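Local coordinates for regulatory protein SWI6 (PDB 1SW6), which joins SWI4 or MBP1 in the SBF and MBF complexes that drive cell-cycle-dependent transcription, this chain being its ankyrin-repeat domain, at residues A[58-61]-A[62-66]; A[130-134]-A[135-139]; A[191-194]-A[195-198]; A[229-232]-A[233-237]; A[293-296]-A[297-300]. All coordinates share one frame; numbering follows the deposited sequence.

Interaction 1 (A[58-61]-A[62-66])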
loop_
_atom_site.group_PDB
_atom_site.type_symbol
_atom_site.label_atom_id
_atom_site.label_comp_id
_atom_site.label_asym_id
_atom_site.label_seq_id
_atom_site.Cartn_x
_atom_site.Cartn_y
_atom_site.Cartn_z
ATOM N N GLU A 58 -22.195 7.697 -5.040
ATOM C CA GLU A 58 -21.724 8.794 -5.867
ATOM C C GLU A 58 -20.860 9.767 -5.066
ATOM O O GLU A 58 -19.995 10.443 -5.627
ATOM C CB GLU A 58 -22.909 9.496 -6.538
ATOM C CG GLU A 58 -23.644 8.567 -7.517
ATOM C CD GLU A 58 -24.549 9.293 -8.502
ATOM O OE1 GLU A 58 -25.119 8.619 -9.391
ATOM O OE2 GLU A 58 -24.694 10.530 -8.392
ATOM N N GLN A 59 -21.077 9.835 -3.754
ATOM C CA GLN A 59 -20.258 10.710 -2.923
ATOM C C GLN A 59 -18.853 10.137 -2.951
ATOM O O GLN A 59 -17.868 10.874 -3.006
ATOM C CB GLN A 59 -20.745 10.733 -1.480
ATOM C CG GLN A 59 -21.981 11.556 -1.240
ATOM C CD GLN A 59 -22.212 11.807 0.239
ATOM O OE1 GLN A 59 -22.363 10.870 1.028
ATOM N NE2 GLN A 59 -22.233 13.077 0.624
ATOM N N LYS A 60 -18.777 8.809 -2.925
ATOM C CA LYS A 60 -17.500 8.114 -2.948
ATOM C C LYS A 60 -16.760 8.366 -4.256
ATOM O O LYS A 60 -15.562 8.669 -4.251
ATOM C CB LYS A 60 -17.709 6.613 -2.747
ATOM C CG LYS A 60 -16.416 5.826 -2.695
ATOM C CD LYS A 60 -16.662 4.368 -2.347
ATOM C CE LYS A 60 -15.343 3.618 -2.189
ATOM N NZ LYS A 60 -15.529 2.148 -2.001
ATOM N N MET A 61 -17.476 8.249 -5.373
ATOM C CA MET A 61 -16.877 8.479 -6.685
ATOM C C MET A 61 -16.318 9.895 -6.748
ATOM O O MET A 61 -15.246 10.118 -7.307
ATOM C CB MET A 61 -17.911 8.273 -7.796
ATOM C CG MET A 61 -18.565 6.908 -7.758
ATOM S SD MET A 61 -19.915 6.738 -8.937
ATOM C CE MET A 61 -19.778 4.995 -9.337
ATOM N N LYS A 62 -17.042 10.846 -6.166
ATOM C CA LYS A 62 -16.592 12.226 -6.154
ATOM C C LYS A 62 -15.357 12.359 -5.265
ATOM O O LYS A 62 -14.365 12.975 -5.656
ATOM C CB LYS A 62 -17.692 13.150 -5.630
ATOM C CG LYS A 62 -17.286 14.617 -5.648
ATOM C CD LYS A 62 -18.331 15.506 -5.000
ATOM C CE LYS A 62 -17.952 16.975 -5.147
ATOM N NZ LYS A 62 -18.902 17.868 -4.414
ATOM N N LEU A 63 -15.419 11.787 -4.062
ATOM C CA LEU A 63 -14.284 11.855 -3.146
ATOM C C LEU A 63 -13.062 11.220 -3.815
ATOM O O LEU A 63 -11.956 11.767 -3.768
ATOM C CB LEU A 63 -14.593 11.115 -1.839
ATOM C CG LEU A 63 -13.441 11.072 -0.824
ATOM C CD1 LEU A 63 -13.033 12.496 -0.486
ATOM C CD2 LEU A 63 -13.864 10.311 0.440
ATOM N N GLU A 64 -13.276 10.064 -4.437
ATOM C CA GLU A 64 -12.202 9.366 -5.130
ATOM C C GLU A 64 -11.591 10.270 -6.190
ATOM O O GLU A 64 -10.379 10.262 -6.394
ATOM C CB GLU A 64 -12.721 8.079 -5.783
ATOM C CG GLU A 64 -12.937 6.912 -4.815
ATOM C CD GLU A 64 -13.319 5.611 -5.528
ATOM O OE1 GLU A 64 -13.425 4.560 -4.852
ATOM O OE2 GLU A 64 -13.516 5.641 -6.764
ATOM N N ALA A 65 -12.430 11.057 -6.859
ATOM C CA ALA A 65 -11.950 11.960 -7.904
ATOM C C ALA A 65 -11.092 13.054 -7.288
ATOM O O ALA A 65 -9.944 13.257 -7.690
ATOM C CB ALA A 65 -13.135 12.580 -8.663
ATOM N N PHE A 66 -11.661 13.753 -6.312
ATOM C CA PHE A 66 -10.965 14.826 -5.617
ATOM C C PHE A 66 -9.617 14.347 -5.081
ATOM O O PHE A 66 -8.617 15.059 -5.161
ATOM C CB PHE A 66 -11.830 15.324 -4.462
ATOM C CG PHE A 66 -11.195 16.423 -3.648
ATOM C CD1 PHE A 66 -10.691 17.562 -4.266
ATOM C CD2 PHE A 66 -11.154 16.340 -2.260
ATOM C CE1 PHE A 66 -10.159 18.607 -3.513
ATOM C CE2 PHE A 66 -10.624 17.380 -1.496
ATOM C CZ PHE A 66 -10.126 18.516 -2.123
#

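Interaction 2 (A[130-134]-A[135-139])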
loop_
_atom_site.group_PDB
_atom_site.type_symbol
_atom_site.label_atom_id
_atom_site.label_comp_id
_atom_site.label_asym_id
_atom_site.label_seq_id
_atom_site.Cartn_x
_atom_site.Cartn_y
_atom_site.Cartn_z
ATOM N N HIS A 130 -9.347 -1.420 2.242
ATOM C CA HIS A 130 -8.977 -1.550 3.649
ATOM C C HIS A 130 -9.646 -0.549 4.590
ATOM O O HIS A 130 -9.351 -0.526 5.784
ATOM C CB HIS A 130 -7.457 -1.452 3.794
ATOM C CG HIS A 130 -6.704 -2.231 2.761
ATOM N ND1 HIS A 130 -6.724 -1.900 1.422
ATOM C CD2 HIS A 130 -5.918 -3.328 2.867
ATOM C CE1 HIS A 130 -5.982 -2.760 0.747
ATOM N NE2 HIS A 130 -5.481 -3.637 1.600
ATOM N N GLY A 131 -10.543 0.273 4.060
ATOM C CA GLY A 131 -11.217 1.246 4.897
ATOM C C GLY A 131 -10.419 2.521 5.118
ATOM O O GLY A 131 -10.705 3.285 6.049
ATOM N N ASN A 132 -9.410 2.756 4.282
ATOM C CA ASN A 132 -8.606 3.966 4.401
ATOM C C ASN A 132 -9.455 5.172 4.027
ATOM O O ASN A 132 -10.198 5.135 3.044
ATOM C CB ASN A 132 -7.393 3.929 3.460
ATOM C CG ASN A 132 -6.267 3.042 3.968
ATOM O OD1 ASN A 132 -5.790 3.201 5.094
ATOM N ND2 ASN A 132 -5.821 2.113 3.126
ATOM N N THR A 133 -9.362 6.235 4.822
ATOM C CA THR A 133 -10.075 7.474 4.524
ATOM C C THR A 133 -8.994 8.297 3.828
ATOM O O THR A 133 -7.832 7.889 3.799
ATOM C CB THR A 133 -10.510 8.230 5.807
ATOM O OG1 THR A 133 -9.346 8.694 6.514
ATOM C CG2 THR A 133 -11.319 7.327 6.710
ATOM N N PRO A 134 -9.354 9.448 3.238
ATOM C CA PRO A 134 -8.299 10.224 2.584
ATOM C C PRO A 134 -7.176 10.563 3.572
ATOM O O PRO A 134 -5.993 10.586 3.214
ATOM C CB PRO A 134 -9.047 11.465 2.096
ATOM C CG PRO A 134 -10.377 10.898 1.719
ATOM C CD PRO A 134 -10.685 9.987 2.900
ATOM N N LEU A 135 -7.554 10.818 4.819
ATOM C CA LEU A 135 -6.580 11.168 5.848
ATOM C C LEU A 135 -5.515 10.080 6.055
ATOM O O LEU A 135 -4.346 10.398 6.285
ATOM C CB LEU A 135 -7.302 11.482 7.165
ATOM C CG LEU A 135 -6.728 12.631 8.000
ATOM C CD1 LEU A 135 -6.599 13.889 7.159
ATOM C CD2 LEU A 135 -7.637 12.875 9.196
ATOM N N HIS A 136 -5.908 8.808 5.972
ATOM C CA HIS A 136 -4.953 7.710 6.137
ATOM C C HIS A 136 -3.921 7.719 5.010
ATOM O O HIS A 136 -2.722 7.564 5.249
ATOM C CB HIS A 136 -5.650 6.355 6.106
ATOM C CG HIS A 136 -6.431 6.032 7.341
ATOM N ND1 HIS A 136 -7.625 6.647 7.653
ATOM C CD2 HIS A 136 -6.216 5.110 8.310
ATOM C CE1 HIS A 136 -8.116 6.111 8.758
ATOM N NE2 HIS A 136 -7.279 5.176 9.175
ATOM N N TRP A 137 -4.405 7.869 3.780
ATOM C CA TRP A 137 -3.542 7.885 2.601
ATOM C C TRP A 137 -2.534 9.019 2.661
ATOM O O TRP A 137 -1.332 8.808 2.467
ATOM C CB TRP A 137 -4.376 8.049 1.329
ATOM C CG TRP A 137 -4.974 6.790 0.793
ATOM C CD1 TRP A 137 -5.167 5.613 1.459
ATOM C CD2 TRP A 137 -5.502 6.597 -0.522
ATOM N NE1 TRP A 137 -5.785 4.697 0.639
ATOM C CE2 TRP A 137 -6.002 5.276 -0.583
ATOM C CE3 TRP A 137 -5.603 7.414 -1.660
ATOM C CZ2 TRP A 137 -6.595 4.753 -1.736
ATOM C CZ3 TRP A 137 -6.194 6.892 -2.810
ATOM C CH2 TRP A 137 -6.681 5.572 -2.836
ATOM N N LEU A 138 -3.036 10.219 2.929
ATOM C CA LEU A 138 -2.196 11.410 2.991
ATOM C C LEU A 138 -1.210 11.430 4.153
ATOM O O LEU A 138 -0.120 11.996 4.036
ATOM C CB LEU A 138 -3.081 12.658 3.009
ATOM C CG LEU A 138 -3.697 12.890 1.626
ATOM C CD1 LEU A 138 -4.661 14.056 1.634
ATOM C CD2 LEU A 138 -2.576 13.160 0.653
ATOM N N THR A 139 -1.583 10.806 5.267
ATOM C CA THR A 139 -0.705 10.752 6.431
ATOM C C THR A 139 0.392 9.709 6.196
ATOM O O THR A 139 1.556 9.902 6.567
ATOM C CB THR A 139 -1.497 10.385 7.711
ATOM O OG1 THR A 139 -2.354 11.481 8.078
ATOM C CG2 THR A 139 -0.545 10.075 8.870
#

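Interaction 3 (A[191-194]-A[195-198])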
loop_
_atom_site.group_PDB
_atom_site.type_symbol
_atom_site.label_atom_id
_atom_site.label_comp_id
_atom_site.label_asym_id
_atom_site.label_seq_id
_atom_site.Cartn_x
_atom_site.Cartn_y
_atom_site.Cartn_z
ATOM N N TYR A 191 -2.746 14.664 17.287
ATOM C CA TYR A 191 -2.647 14.190 18.671
ATOM C C TYR A 191 -3.920 13.512 19.187
ATOM O O TYR A 191 -3.846 12.633 20.048
ATOM C CB TYR A 191 -2.253 15.344 19.614
ATOM C CG TYR A 191 -3.311 16.415 19.774
ATOM C CD1 TYR A 191 -4.414 16.219 20.605
ATOM C CD2 TYR A 191 -3.232 17.600 19.057
ATOM C CE1 TYR A 191 -5.422 17.184 20.708
ATOM C CE2 TYR A 191 -4.223 18.567 19.149
ATOM C CZ TYR A 191 -5.318 18.356 19.974
ATOM O OH TYR A 191 -6.303 19.324 20.052
ATOM N N PRO A 192 -5.109 13.910 18.682
ATOM C CA PRO A 192 -6.298 13.228 19.203
ATOM C C PRO A 192 -6.236 11.717 18.980
ATOM O O PRO A 192 -6.824 10.960 19.740
ATOM C CB PRO A 192 -7.442 13.879 18.426
ATOM C CG PRO A 192 -6.930 15.285 18.190
ATOM C CD PRO A 192 -5.491 15.042 17.811
ATOM N N CYS A 193 -5.522 11.281 17.941
ATOM C CA CYS A 193 -5.394 9.855 17.639
ATOM C C CYS A 193 -4.562 9.109 18.680
ATOM O O CYS A 193 -4.665 7.896 18.809
ATOM C CB CYS A 193 -4.746 9.650 16.262
ATOM S SG CYS A 193 -5.611 10.426 14.870
ATOM N N LEU A 194 -3.732 9.834 19.419
ATOM C CA LEU A 194 -2.890 9.209 20.434
ATOM C C LEU A 194 -3.680 8.418 21.470
ATOM O O LEU A 194 -3.142 7.511 22.096
ATOM C CB LEU A 194 -2.058 10.265 21.159
ATOM C CG LEU A 194 -1.017 10.980 20.313
ATOM C CD1 LEU A 194 -0.375 12.096 21.127
ATOM C CD2 LEU A 194 0.029 9.963 19.853
ATOM N N ILE A 195 -4.951 8.754 21.666
ATOM C CA ILE A 195 -5.735 8.030 22.664
ATOM C C ILE A 195 -6.512 6.851 22.086
ATOM O O ILE A 195 -7.233 6.164 22.809
ATOM C CB ILE A 195 -6.730 8.960 23.387
ATOM C CG1 ILE A 195 -7.888 9.320 22.456
ATOM C CG2 ILE A 195 -6.001 10.208 23.876
ATOM C CD1 ILE A 195 -9.043 9.983 23.166
ATOM N N LEU A 196 -6.338 6.598 20.793
ATOM C CA LEU A 196 -7.041 5.513 20.119
ATOM C C LEU A 196 -6.310 4.159 20.074
ATOM O O LEU A 196 -5.097 4.099 19.872
ATOM C CB LEU A 196 -7.367 5.943 18.682
ATOM C CG LEU A 196 -8.085 7.279 18.485
ATOM C CD1 LEU A 196 -8.236 7.589 16.985
ATOM C CD2 LEU A 196 -9.447 7.207 19.161
ATOM N N GLU A 197 -7.066 3.074 20.257
ATOM C CA GLU A 197 -6.530 1.714 20.171
ATOM C C GLU A 197 -7.287 1.040 19.025
ATOM O O GLU A 197 -8.445 1.365 18.773
ATOM C CB GLU A 197 -6.762 0.928 21.470
ATOM C CG GLU A 197 -8.222 0.749 21.861
ATOM C CD GLU A 197 -8.389 -0.027 23.160
ATOM O OE1 GLU A 197 -9.542 -0.293 23.561
ATOM O OE2 GLU A 197 -7.366 -0.376 23.784
ATOM N N ASP A 198 -6.642 0.114 18.325
ATOM C CA ASP A 198 -7.293 -0.555 17.206
ATOM C C ASP A 198 -8.045 -1.822 17.630
ATOM O O ASP A 198 -8.231 -2.079 18.823
ATOM C CB ASP A 198 -6.258 -0.865 16.115
ATOM C CG ASP A 198 -5.187 -1.834 16.571
ATOM O OD1 ASP A 198 -4.174 -1.968 15.851
ATOM O OD2 ASP A 198 -5.357 -2.478 17.630
HETATM O O HOH W 1 -3.866 5.719 17.208
HETATM O O HOH W 2 -2.846 5.444 20.617
#

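Interaction 4 (A[229-232]-A[233-237])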
loop_
_atom_site.group_PDB
_atom_site.type_symbol
_atom_site.label_atom_id
_atom_site.label_comp_id
_atom_site.label_asym_id
_atom_site.label_seq_id
_atom_site.Cartn_x
_atom_site.Cartn_y
_atom_site.Cartn_z
ATOM N N MET A 229 7.527 11.309 22.761
ATOM C CA MET A 229 7.764 11.623 24.172
ATOM C C MET A 229 8.143 13.103 24.340
ATOM O O MET A 229 7.608 13.791 25.208
ATOM C CB MET A 229 8.854 10.719 24.748
ATOM C CG MET A 229 8.466 9.239 24.828
ATOM S SD MET A 229 6.965 8.949 25.823
ATOM C CE MET A 229 7.609 9.360 27.462
ATOM N N GLY A 230 9.053 13.596 23.503
ATOM C CA GLY A 230 9.432 14.995 23.589
ATOM C C GLY A 230 8.239 15.916 23.358
ATOM O O GLY A 230 8.077 16.931 24.050
ATOM N N TRP A 231 7.393 15.562 22.391
ATOM C CA TRP A 231 6.212 16.369 22.064
ATOM C C TRP A 231 5.280 16.500 23.266
ATOM O O TRP A 231 4.749 17.581 23.540
ATOM C CB TRP A 231 5.432 15.744 20.897
ATOM C CG TRP A 231 4.239 16.579 20.435
ATOM C CD1 TRP A 231 4.241 17.572 19.492
ATOM C CD2 TRP A 231 2.893 16.488 20.916
ATOM N NE1 TRP A 231 2.976 18.100 19.358
ATOM C CE2 TRP A 231 2.132 17.453 20.221
ATOM C CE3 TRP A 231 2.253 15.682 21.868
ATOM C CZ2 TRP A 231 0.762 17.635 20.446
ATOM C CZ3 TRP A 231 0.888 15.861 22.092
ATOM C CH2 TRP A 231 0.158 16.834 21.382
ATOM N N ILE A 232 5.075 15.394 23.980
ATOM C CA ILE A 232 4.197 15.418 25.126
ATOM C C ILE A 232 4.724 16.387 26.190
ATOM O O ILE A 232 3.960 17.179 26.725
ATOM C CB ILE A 232 4.003 13.993 25.736
ATOM C CG1 ILE A 232 2.689 13.364 25.248
ATOM C CG2 ILE A 232 3.878 14.079 27.235
ATOM C CD1 ILE A 232 2.615 13.119 23.777
ATOM N N VAL A 233 6.022 16.344 26.478
ATOM C CA VAL A 233 6.586 17.228 27.504
ATOM C C VAL A 233 6.775 18.678 27.050
ATOM O O VAL A 233 6.649 19.601 27.853
ATOM C CB VAL A 233 7.937 16.679 28.059
ATOM C CG1 VAL A 233 7.700 15.374 28.793
ATOM C CG2 VAL A 233 8.927 16.435 26.917
ATOM N N LYS A 234 7.051 18.892 25.767
ATOM C CA LYS A 234 7.242 20.254 25.275
ATOM C C LYS A 234 5.949 21.041 25.035
ATOM O O LYS A 234 5.955 22.270 25.090
ATOM C CB LYS A 234 8.075 20.245 23.992
ATOM C CG LYS A 234 9.446 19.604 24.166
ATOM C CD LYS A 234 10.365 19.858 22.983
ATOM C CE LYS A 234 9.801 19.323 21.678
ATOM N NZ LYS A 234 10.673 19.686 20.507
ATOM N N LYS A 235 4.835 20.362 24.788
ATOM C CA LYS A 235 3.599 21.093 24.520
ATOM C C LYS A 235 3.051 21.850 25.729
ATOM O O LYS A 235 2.242 22.770 25.581
ATOM C CB LYS A 235 2.521 20.156 23.965
ATOM C CG LYS A 235 1.879 19.239 24.973
ATOM C CD LYS A 235 0.598 18.660 24.389
ATOM C CE LYS A 235 -0.186 17.876 25.423
ATOM N NZ LYS A 235 -0.524 18.685 26.630
ATOM N N GLN A 236 3.498 21.454 26.919
ATOM C CA GLN A 236 3.071 22.080 28.170
ATOM C C GLN A 236 3.297 23.597 28.147
ATOM O O GLN A 236 2.529 24.355 28.737
ATOM C CB GLN A 236 3.840 21.460 29.340
ATOM C CG GLN A 236 3.357 21.891 30.711
ATOM C CD GLN A 236 1.916 21.495 30.966
ATOM O OE1 GLN A 236 1.560 20.311 30.911
ATOM N NE2 GLN A 236 1.076 22.486 31.247
ATOM N N ASN A 237 4.358 24.031 27.467
ATOM C CA ASN A 237 4.676 25.456 27.353
ATOM C C ASN A 237 4.333 25.977 25.958
ATOM O O ASN A 237 5.130 26.691 25.342
ATOM C CB ASN A 237 6.168 25.705 27.605
ATOM C CG ASN A 237 6.625 25.205 28.953
ATOM O OD1 ASN A 237 5.967 25.443 29.968
ATOM N ND2 ASN A 237 7.766 24.519 28.978
#

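Interaction 5 (A[293-296]-A[297-300])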
loop_
_atom_site.group_PDB
_atom_site.type_symbol
_atom_site.label_atom_id
_atom_site.label_comp_id
_atom_site.label_asym_id
_atom_site.label_seq_id
_atom_site.Cartn_x
_atom_site.Cartn_y
_atom_site.Cartn_z
ATOM N N LEU A 293 11.311 -9.181 19.522
ATOM C CA LEU A 293 11.925 -8.814 18.246
ATOM C C LEU A 293 13.449 -8.883 18.353
ATOM O O LEU A 293 14.145 -9.138 17.366
ATOM C CB LEU A 293 11.495 -7.405 17.824
ATOM C CG LEU A 293 9.993 -7.157 17.640
ATOM C CD1 LEU A 293 9.780 -5.726 17.186
ATOM C CD2 LEU A 293 9.416 -8.121 16.612
ATOM N N GLY A 294 13.969 -8.650 19.552
ATOM C CA GLY A 294 15.408 -8.715 19.745
ATOM C C GLY A 294 16.165 -7.417 19.534
ATOM O O GLY A 294 17.289 -7.271 20.018
ATOM N N ASN A 295 15.567 -6.479 18.806
ATOM C CA ASN A 295 16.196 -5.186 18.548
ATOM C C ASN A 295 16.434 -4.477 19.886
ATOM O O ASN A 295 15.534 -3.853 20.444
ATOM C CB ASN A 295 15.285 -4.365 17.628
ATOM C CG ASN A 295 15.689 -2.902 17.539
ATOM O OD1 ASN A 295 16.875 -2.570 17.421
ATOM N ND2 ASN A 295 14.694 -2.017 17.576
ATOM N N ILE A 296 17.656 -4.587 20.396
ATOM C CA ILE A 296 18.028 -4.000 21.679
ATOM C C ILE A 296 17.910 -2.477 21.748
ATOM O O ILE A 296 17.646 -1.915 22.817
ATOM C CB ILE A 296 19.472 -4.388 22.066
ATOM C CG1 ILE A 296 19.790 -3.871 23.472
ATOM C CG2 ILE A 296 20.456 -3.801 21.059
ATOM C CD1 ILE A 296 21.148 -4.283 23.999
ATOM N N SER A 297 18.114 -1.811 20.618
ATOM C CA SER A 297 18.037 -0.359 20.571
ATOM C C SER A 297 16.739 0.206 21.156
ATOM O O SER A 297 16.774 1.019 22.072
ATOM C CB SER A 297 18.199 0.118 19.127
ATOM O OG SER A 297 17.887 1.497 19.014
ATOM N N ILE A 298 15.597 -0.233 20.631
ATOM C CA ILE A 298 14.317 0.270 21.101
ATOM C C ILE A 298 13.903 -0.335 22.452
ATOM O O ILE A 298 13.107 0.250 23.180
ATOM C CB ILE A 298 13.226 0.075 20.007
ATOM C CG1 ILE A 298 12.077 1.053 20.242
ATOM C CG2 ILE A 298 12.728 -1.356 19.992
ATOM C CD1 ILE A 298 11.194 1.236 19.038
ATOM N N VAL A 299 14.465 -1.492 22.799
ATOM C CA VAL A 299 14.172 -2.113 24.089
ATOM C C VAL A 299 14.733 -1.206 25.192
ATOM O O VAL A 299 14.051 -0.911 26.176
ATOM C CB VAL A 299 14.844 -3.492 24.229
ATOM C CG1 VAL A 299 14.729 -3.979 25.677
ATOM C CG2 VAL A 299 14.208 -4.479 23.277
ATOM N N ASP A 300 15.981 -0.776 25.026
ATOM C CA ASP A 300 16.622 0.094 26.007
ATOM C C ASP A 300 15.949 1.459 26.081
ATOM O O ASP A 300 15.783 2.005 27.164
ATOM C CB ASP A 300 18.108 0.269 25.685
ATOM C CG ASP A 300 18.926 -0.984 25.985
ATOM O OD1 ASP A 300 20.136 -0.986 25.668
ATOM O OD2 ASP A 300 18.364 -1.966 26.537
#

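Interaction 1 (A[58-61]-A[62-66])
Lys-60 and Glu-64 stand one turn apart on helix 57-71, and their backbones are joined far more firmly than their side chains. Glu-64 N donates to Lys-60 O at 2.7 Å, the N-H...O angle 166°. Glu-64 CG packs 3.2 Å from that same Lys-60 O. Leu-63 N to Gln-59 O is also tight at 2.8 Å; the bonds from Lys-62 N to Glu-58 O and from Ala-65 N to Met-61 O complete the set. This is the i to i+4 bonding of a regular alpha-helix, here amphipathic, whose buried side meets helix 105-115 through Phe-66. Lys-62 belongs to that side too: its extended chain leads away from 58-61 and delivers NZ to Thr-119 O. The other flank is looser. There the side chains of Lys-60 and Glu-64 cross obliquely, with Lys-60 CE 3.4 Å from Glu-64 OE1. Lys-60 NZ stays 4.3 Å from Glu-64 OE1, too far for a salt bridge, although the opposite charges probably attract. Glu-64 CG is anti to its carbonyl carbon (chi1 -77°), which swings the carboxylate back beside the lysine stem. Met-61 is exposed and meets 62-66 through its CB, not its sulfur.

Interaction 2 (A[130-134]-A[135-139])
Thr-133 and His-136 meet in a side-chain hydrogen bond across the first turn of helix 134-140, at the N-terminal cap of the opening helix of the first ankyrin repeat. Thr-133 OG1 lies 2.9 Å from His-136 ND1, at the edge of the imidazole and in its plane. With chi1 at 66° the hydroxyl is tucked between the backbone N and the carbonyl carbon of its own residue, facing into the turn, while the methyl CG2 also borders the ring. His-136 NE2 is held from outside by Glu-165 O, so the imidazole is pinned at both nitrogens and its rotation is fixed. Asn-132 CA lies over one ring face, and Asn-132 OD1 approaches His-136 CB to 3.3 Å. Through its CB stem Asn-132 also meets Trp-137, CB coming within 3.3 Å of Trp-137 NE1, and the amide is turned 60° from the indole plane. Asn-132 ND2 and Trp-137 NE1 both bond to Asp-128 OD1, which ties the loop to the helix. Behind them the helix settles into its regular pattern, with Leu-138 N 3.0 Å from Pro-134 O. Leu-135 O takes Thr-139 N and Thr-139 OG1 from opposite faces of its plane. The run Thr-133, Pro-134, Leu-135, His-136 is the TPLH motif, the signature start of the ankyrin repeat's first helix.

Interaction 3 (A[191-194]-A[195-198])
The phenol ring of Tyr-191 carries Pro-192 CD on one face, 3.2 Å above its plane and nearer the ring's margin than its centre, while its hydroxyl reaches out to Asp-260. From here, after helix 183-190, the chain makes a tight turn that carries the second ankyrin repeat into the third and bends into the short strand 196-197. Leu-196 N donates to Cys-193 O at 2.9 Å, but from above the carbonyl plane, 55° out of it, and so not on a lone pair. A weak bond of 3.5 Å runs from Ile-195 N to Pro-192 O. Ile-195 presses its CG1 to 3.3 Å from the same Pro-192 O, because chi1 of 73° puts that branch in the crowded position between backbone N and carbonyl carbon. Leu-196 CD1 lies alongside Cys-193 CB at 4.1 Å, the one apolar side-chain pair of the turn. Two waters fill out the polar side. One donates to Leu-194 O at 2.6 Å and to Leu-196 O at 2.7 Å; the other donates to Cys-193 O at 2.8 Å and has a weaker, less certain link to Leu-196 O. Beyond the turn, Ile-195 and Glu-197 make backbone bonds with Met-46, in the strand paired with 196-197. The chemistry is that of a chain leaving helical geometry: bonds to the third residue along replace those to the fourth, and bound water takes up carbonyls of the turn.

Interaction 4 (A[229-232]-A[233-237])
Met-229 O takes Val-233 N at 3.3 Å, near the end of helix 218-234, while the Met-229 side chain turns away onto helix 268-276. Next comes Gly-230, whose carbonyl is closely surrounded: Lys-234 N donates to Gly-230 O at 2.8 Å, Val-233 CG2 touches that oxygen at 3.0 Å, and the stem of Lys-234 folds over it before its NZ goes on to a salt bridge with Glu-184. Trp-231 carries the main side-chain contact. Lys-235 lays CD over the indole face in a CH-pi contact, 3.9 Å from the centroid of the six-membered ring and 28° off its normal. For Lys-235 that means a chi1 of 75°, which turns the chain back along the helix; beyond the ring its NZ bonds to Leu-263 O. Trp-231 NE1 is tied to Asp-188, so the indole is held by its N-H as well as over a face. Last, Lys-235 CG packs 3.4 Å from Ile-232 O, and Ile-232 CG2 lies beside Val-233 CG1. Helix 218-234 is the longer partner of helix 204-212 in the third ankyrin repeat, and this CH-pi contact lies near its C-terminal end, within the paired helices of the ankyrin fold.

Interaction 5 (A[293-296]-A[297-300])
Asp-300 N donates to Ile-296 O at 3.0 Å, with an N-H...O angle of 168°, and this is the backbone bond that closes the first turn of helix 296-304. Asp-300 also brings its carboxylate back over the same residue: OD1 lies 3.6 Å from Ile-296 CG1, with CG anti to its own carbonyl carbon (chi1 -73°). The Ile-296 side chain runs past it obliquely, so the carboxylate lies against an apolar stem and not against a positive charge. One residue earlier, Asn-295 occupies the N-cap position. Its amide is swung toward the helix by chi1 of 167°. ND2 packs 3.2 Å from Ile-298 CG2, the two side chains crossing at about a right angle, while OD1 rests 3.4 Å from Ser-297 CB. The backbone carbonyl of Asn-295 has a methyl close by as well, Val-299 CG2 at 3.2 Å from Asn-295 O. Just before the cap, Gly-294 has the positive phi at which helix 286-293 is left. Buried Ile-298 goes on to pack against Ile-209, Ala-221 and Leu-225, linking the fourth ankyrin repeat to the helices of the third. Thus the side chains around this cap meet mainly by van der Waals contact, polar atoms lying against methyl and methylene groups, and across the turn the strong directional bond is the backbone one.

How the interactions relate
The five contacts follow one another along the chain and spread over the length of the domain, which is part of a transcription regulator and not an enzyme. Interactions 1 and 2 touch directly: Leu-63 CD2 meets Pro-134 CG at 3.8 Å, packing helix 57-71 against the first repeat. Interactions 3 and 4 touch as well, Tyr-191 CB lying 3.3 Å from Trp-231 CH2, while Leu-194 packs on both Trp-231 and Ile-232; the indole that carries Lys-235 thus also backs the 191-198 turn. Between these pairs, interactions 2 and 3 come within about 7 Å at their nearest atoms. Interactions 1 and 5 lie farthest apart, with centres about 43 Å from each other.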